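Local coordinates for protein Cow rumen GH26 endo-mannanase (Metagenome, PDB 6UEH) that probably hydrolyses internal beta-1,4-mannosidic linkages of mannans such as galactomannan, using a GH26 TIM-barrel domain joined to a CBM6-like accessory domain, at residues V67-D72 / G121-D126. Sequence-based numbering, arbitrary orientation.
Sequences VAQILD and GYAEFD. With CA (calcium ion), chain B.
In the CBM6-like domain, the end of strand 59-69 meets the start of strand 123-132 as an antiparallel pair centred on Ala68 and Glu124. These two residues form the hydrogen-bonded pair: Ala68 N donates to Glu124 O at 3.0 Å, and Glu124 N donates back to Ala68 O at 2.8 Å. Val67 and Phe125 make the neighbouring non-hydrogen-bonded pair. Their side chains lie side by side, and Val67 CG1 rests 3.6 Å from Phe125 CD2, on the sheet face where Phe100 and Phe116 extend the apolar cluster. On the other face the Glu124 chain bends at chi2 (73°), which turns CD back toward the Ala68 backbone. Glu124 OE1 lies 3.5 Å from Ala68 CB, while Tyr43 and Trp97 pack around the side chain. Beyond Ala68 direct pairing gives way to a water, which donates to Glu124 OE2 at 2.6 Å and to Tyr122 O and accepts from Ile70 N, so that it links the Glu124 carboxyl group and Tyr122 O to Ile70 across the gap where the two segments part. Gln69 organises the turn that follows: Asp72 N meets an in-plane lone pair of Gln69 OE1 at 2.9 Å, and Gln69 NE2 donates to Asp72 O. At the outer end Leu71 CD2 lies 3.7 Å from Tyr122 CB, where Tyr122 and Ala123 form a G1 bulge opposite Leu44. At the far end of the contact, Asp126 binds calcium through OD1 at 2.3 Å and through its own carbonyl O, in a site completed by Glu13, Glu15, Ser37 and Gly40. A calcium ion bound at the edge of an antiparallel beta-sandwich is a feature of CBM6 modules, and here the chain turns at Asp126 to reach it.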
ATOM      1  N   VAL A  67     -16.330 -19.341 -16.923  1.00 13.98           N
ATOM      2  CA  VAL A  67     -15.200 -19.610 -17.800  1.00 13.34           C
ATOM      3  C   VAL A  67     -14.654 -21.023 -17.677  1.00 13.61           C
ATOM      4  O   VAL A  67     -15.045 -21.793 -16.798  1.00 13.84           O
ATOM      5  CB  VAL A  67     -14.035 -18.634 -17.527  1.00 13.01           C
ATOM      6  CG1 VAL A  67     -14.517 -17.193 -17.596  1.00 12.29           C
ATOM      7  CG2 VAL A  67     -13.405 -18.930 -16.174  1.00 14.26           C
ATOM      8  N   ALA A  68     -13.750 -21.353 -18.592  1.00 11.77           N
ATOM      9  CA  ALA A  68     -12.936 -22.550 -18.502  1.00 12.14           C
ATOM     10  C   ALA A  68     -11.564 -22.212 -19.063  1.00 13.28           C
ATOM     11  O   ALA A  68     -11.407 -21.218 -19.771  1.00 13.13           O
ATOM     12  CB  ALA A  68     -13.567 -23.706 -19.259  1.00 12.46           C
ATOM     13  N   GLN A  69     -10.571 -23.031 -18.743  1.00 14.35           N
ATOM     14  CA  GLN A  69      -9.210 -22.784 -19.197  1.00 15.28           C
ATOM     15  C   GLN A  69      -8.430 -24.089 -19.139  1.00 16.46           C
ATOM     16  O   GLN A  69      -8.061 -24.548 -18.058  1.00 17.43           O
ATOM     17  CB  GLN A  69      -8.548 -21.701 -18.338  1.00 15.42           C
ATOM     18  CG  GLN A  69      -7.251 -21.140 -18.902  1.00 15.51           C
ATOM     19  CD  GLN A  69      -6.064 -22.049 -18.648  1.00 15.91           C
ATOM     20  OE1 GLN A  69      -5.443 -22.551 -19.583  1.00 17.02           O
ATOM     21  NE2 GLN A  69      -5.745 -22.265 -17.376  1.00 16.70           N
ATOM     22  N   ILE A  70      -8.190 -24.690 -20.301  1.00 15.49           N
ATOM     23  CA  ILE A  70      -7.618 -26.031 -20.340  1.00 15.64           C
ATOM     24  C   ILE A  70      -6.278 -26.118 -21.073  1.00 15.68           C
ATOM     25  O   ILE A  70      -5.782 -27.213 -21.324  1.00 15.14           O
ATOM     26  CB  ILE A  70      -8.589 -27.030 -21.006  1.00 16.34           C
ATOM     27  CG1 ILE A  70      -8.876 -26.613 -22.451  1.00 16.48           C
ATOM     28  CG2 ILE A  70      -9.880 -27.133 -20.208  1.00 16.68           C
ATOM     29  CD1 ILE A  70      -9.665 -27.642 -23.238  1.00 17.40           C
ATOM     30  N   LEU A  71      -5.687 -24.978 -21.410  1.00 15.61           N
ATOM     31  CA  LEU A  71      -4.395 -24.998 -22.094  1.00 17.07           C
ATOM     32  C   LEU A  71      -3.234 -25.184 -21.113  1.00 18.22           C
ATOM     33  O   LEU A  71      -2.296 -25.939 -21.383  1.00 18.45           O
ATOM     34  CB  LEU A  71      -4.195 -23.716 -22.905  1.00 17.60           C
ATOM     35  CG  LEU A  71      -2.959 -23.726 -23.805  1.00 19.41           C
ATOM     36  CD1 LEU A  71      -3.047 -24.873 -24.804  1.00 19.78           C
ATOM     37  CD2 LEU A  71      -2.785 -22.389 -24.519  1.00 19.31           C
ATOM     38  N   ASP A  72      -3.303 -24.501 -19.974  1.00 17.86           N
ATOM     39  CA  ASP A  72      -2.228 -24.541 -18.986  1.00 19.38           C
ATOM     40  C   ASP A  72      -2.703 -25.099 -17.647  1.00 19.33           C
ATOM     41  O   ASP A  72      -3.586 -24.526 -17.007  1.00 18.32           O
ATOM     42  CB  ASP A  72      -1.640 -23.142 -18.778  1.00 21.00           C
ATOM     43  CG  ASP A  72      -0.985 -22.588 -20.030  1.00 23.34           C
ATOM     44  OD1 ASP A  72      -0.391 -23.377 -20.795  1.00 25.95           O
ATOM     45  OD2 ASP A  72      -1.060 -21.361 -20.248  1.00 22.81           O
ATOM     46  N   GLY A 121      -4.979 -14.963 -23.540  1.00 15.12           N
ATOM     47  CA  GLY A 121      -6.029 -15.653 -24.271  1.00 14.81           C
ATOM     48  C   GLY A 121      -6.053 -17.161 -24.090  1.00 15.85           C
ATOM     49  O   GLY A 121      -5.564 -17.685 -23.089  1.00 17.09           O
ATOM     50  N   TYR A 122      -6.624 -17.850 -25.076  1.00 14.59           N
ATOM     51  CA  TYR A 122      -6.824 -19.301 -25.045  1.00 14.76           C
ATOM     52  C   TYR A 122      -7.517 -19.738 -23.759  1.00 15.23           C
ATOM     53  O   TYR A 122      -7.008 -20.552 -22.983  1.00 15.00           O
ATOM     54  CB  TYR A 122      -5.498 -20.023 -25.266  1.00 16.31           C
ATOM     55  CG  TYR A 122      -4.995 -19.769 -26.668  1.00 16.29           C
ATOM     56  CD1 TYR A 122      -5.460 -20.522 -27.739  1.00 16.47           C
ATOM     57  CD2 TYR A 122      -4.104 -18.738 -26.931  1.00 16.69           C
ATOM     58  CE1 TYR A 122      -5.022 -20.278 -29.028  1.00 15.40           C
ATOM     59  CE2 TYR A 122      -3.661 -18.484 -28.216  1.00 17.27           C
ATOM     60  CZ  TYR A 122      -4.124 -19.256 -29.260  1.00 17.12           C
ATOM     61  OH  TYR A 122      -3.685 -19.007 -30.538  1.00 19.01           O
ATOM     62  N   ALA A 123      -8.696 -19.157 -23.559  1.00 15.03           N
ATOM     63  CA  ALA A 123      -9.598 -19.516 -22.477  1.00 15.19           C
ATOM     64  C   ALA A 123     -11.025 -19.469 -23.013  1.00 15.26           C
ATOM     65  O   ALA A 123     -11.287 -18.856 -24.048  1.00 15.09           O
ATOM     66  CB  ALA A 123      -9.432 -18.581 -21.293  1.00 14.95           C
ATOM     67  N   GLU A 124     -11.945 -20.112 -22.307  1.00 16.92           N
ATOM     68  CA  GLU A 124     -13.314 -20.241 -22.791  1.00 17.50           C
ATOM     69  C   GLU A 124     -14.265 -19.400 -21.952  1.00 17.42           C
ATOM     70  O   GLU A 124     -14.130 -19.331 -20.731  1.00 17.38           O
ATOM     71  CB  GLU A 124     -13.748 -21.710 -22.784  1.00 17.85           C
ATOM     72  CG  GLU A 124     -12.914 -22.620 -23.688  1.00 17.85           C
ATOM     73  CD  GLU A 124     -11.527 -22.901 -23.135  1.00 18.23           C
ATOM     74  OE1 GLU A 124     -11.427 -23.384 -21.988  1.00 17.38           O
ATOM     75  OE2 GLU A 124     -10.530 -22.628 -23.843  1.00 18.31           O
ATOM     76  N   PHE A 125     -15.225 -18.761 -22.615  1.00 15.53           N
ATOM     77  CA  PHE A 125     -16.189 -17.902 -21.939  1.00 16.25           C
ATOM     78  C   PHE A 125     -17.616 -18.291 -22.316  1.00 16.95           C
ATOM     79  O   PHE A 125     -18.004 -18.203 -23.480  1.00 17.06           O
ATOM     80  CB  PHE A 125     -15.929 -16.433 -22.284  1.00 15.03           C
ATOM     81  CG  PHE A 125     -14.592 -15.931 -21.822  1.00 17.35           C
ATOM     82  CD1 PHE A 125     -13.447 -16.190 -22.556  1.00 16.96           C
ATOM     83  CD2 PHE A 125     -14.479 -15.198 -20.652  1.00 17.10           C
ATOM     84  CE1 PHE A 125     -12.216 -15.734 -22.131  1.00 16.84           C
ATOM     85  CE2 PHE A 125     -13.249 -14.737 -20.224  1.00 16.89           C
ATOM     86  CZ  PHE A 125     -12.116 -15.004 -20.966  1.00 15.93           C
ATOM     87  N   ASP A 126     -18.387 -18.733 -21.325  1.00 16.12           N
ATOM     88  CA  ASP A 126     -19.774 -19.134 -21.546  1.00 16.51           C
ATOM     89  C   ASP A 126     -20.706 -17.933 -21.445  1.00 16.37           C
ATOM     90  O   ASP A 126     -21.446 -17.628 -22.379  1.00 16.39           O
ATOM     91  CB  ASP A 126     -20.183 -20.210 -20.536  1.00 17.01           C
ATOM     92  CG  ASP A 126     -21.609 -20.694 -20.738  1.00 19.69           C
ATOM     93  OD1 ASP A 126     -22.140 -20.556 -21.860  1.00 19.10           O
ATOM     94  OD2 ASP A 126     -22.198 -21.224 -19.771  1.00 20.15           O
TER
HETATM   95 CA    CA B 601     -22.997 -19.431 -23.679  1.00 15.97          CA
HETATM   96  O   HOH W   1      -8.081 -23.103 -23.012  1.00 15.98           O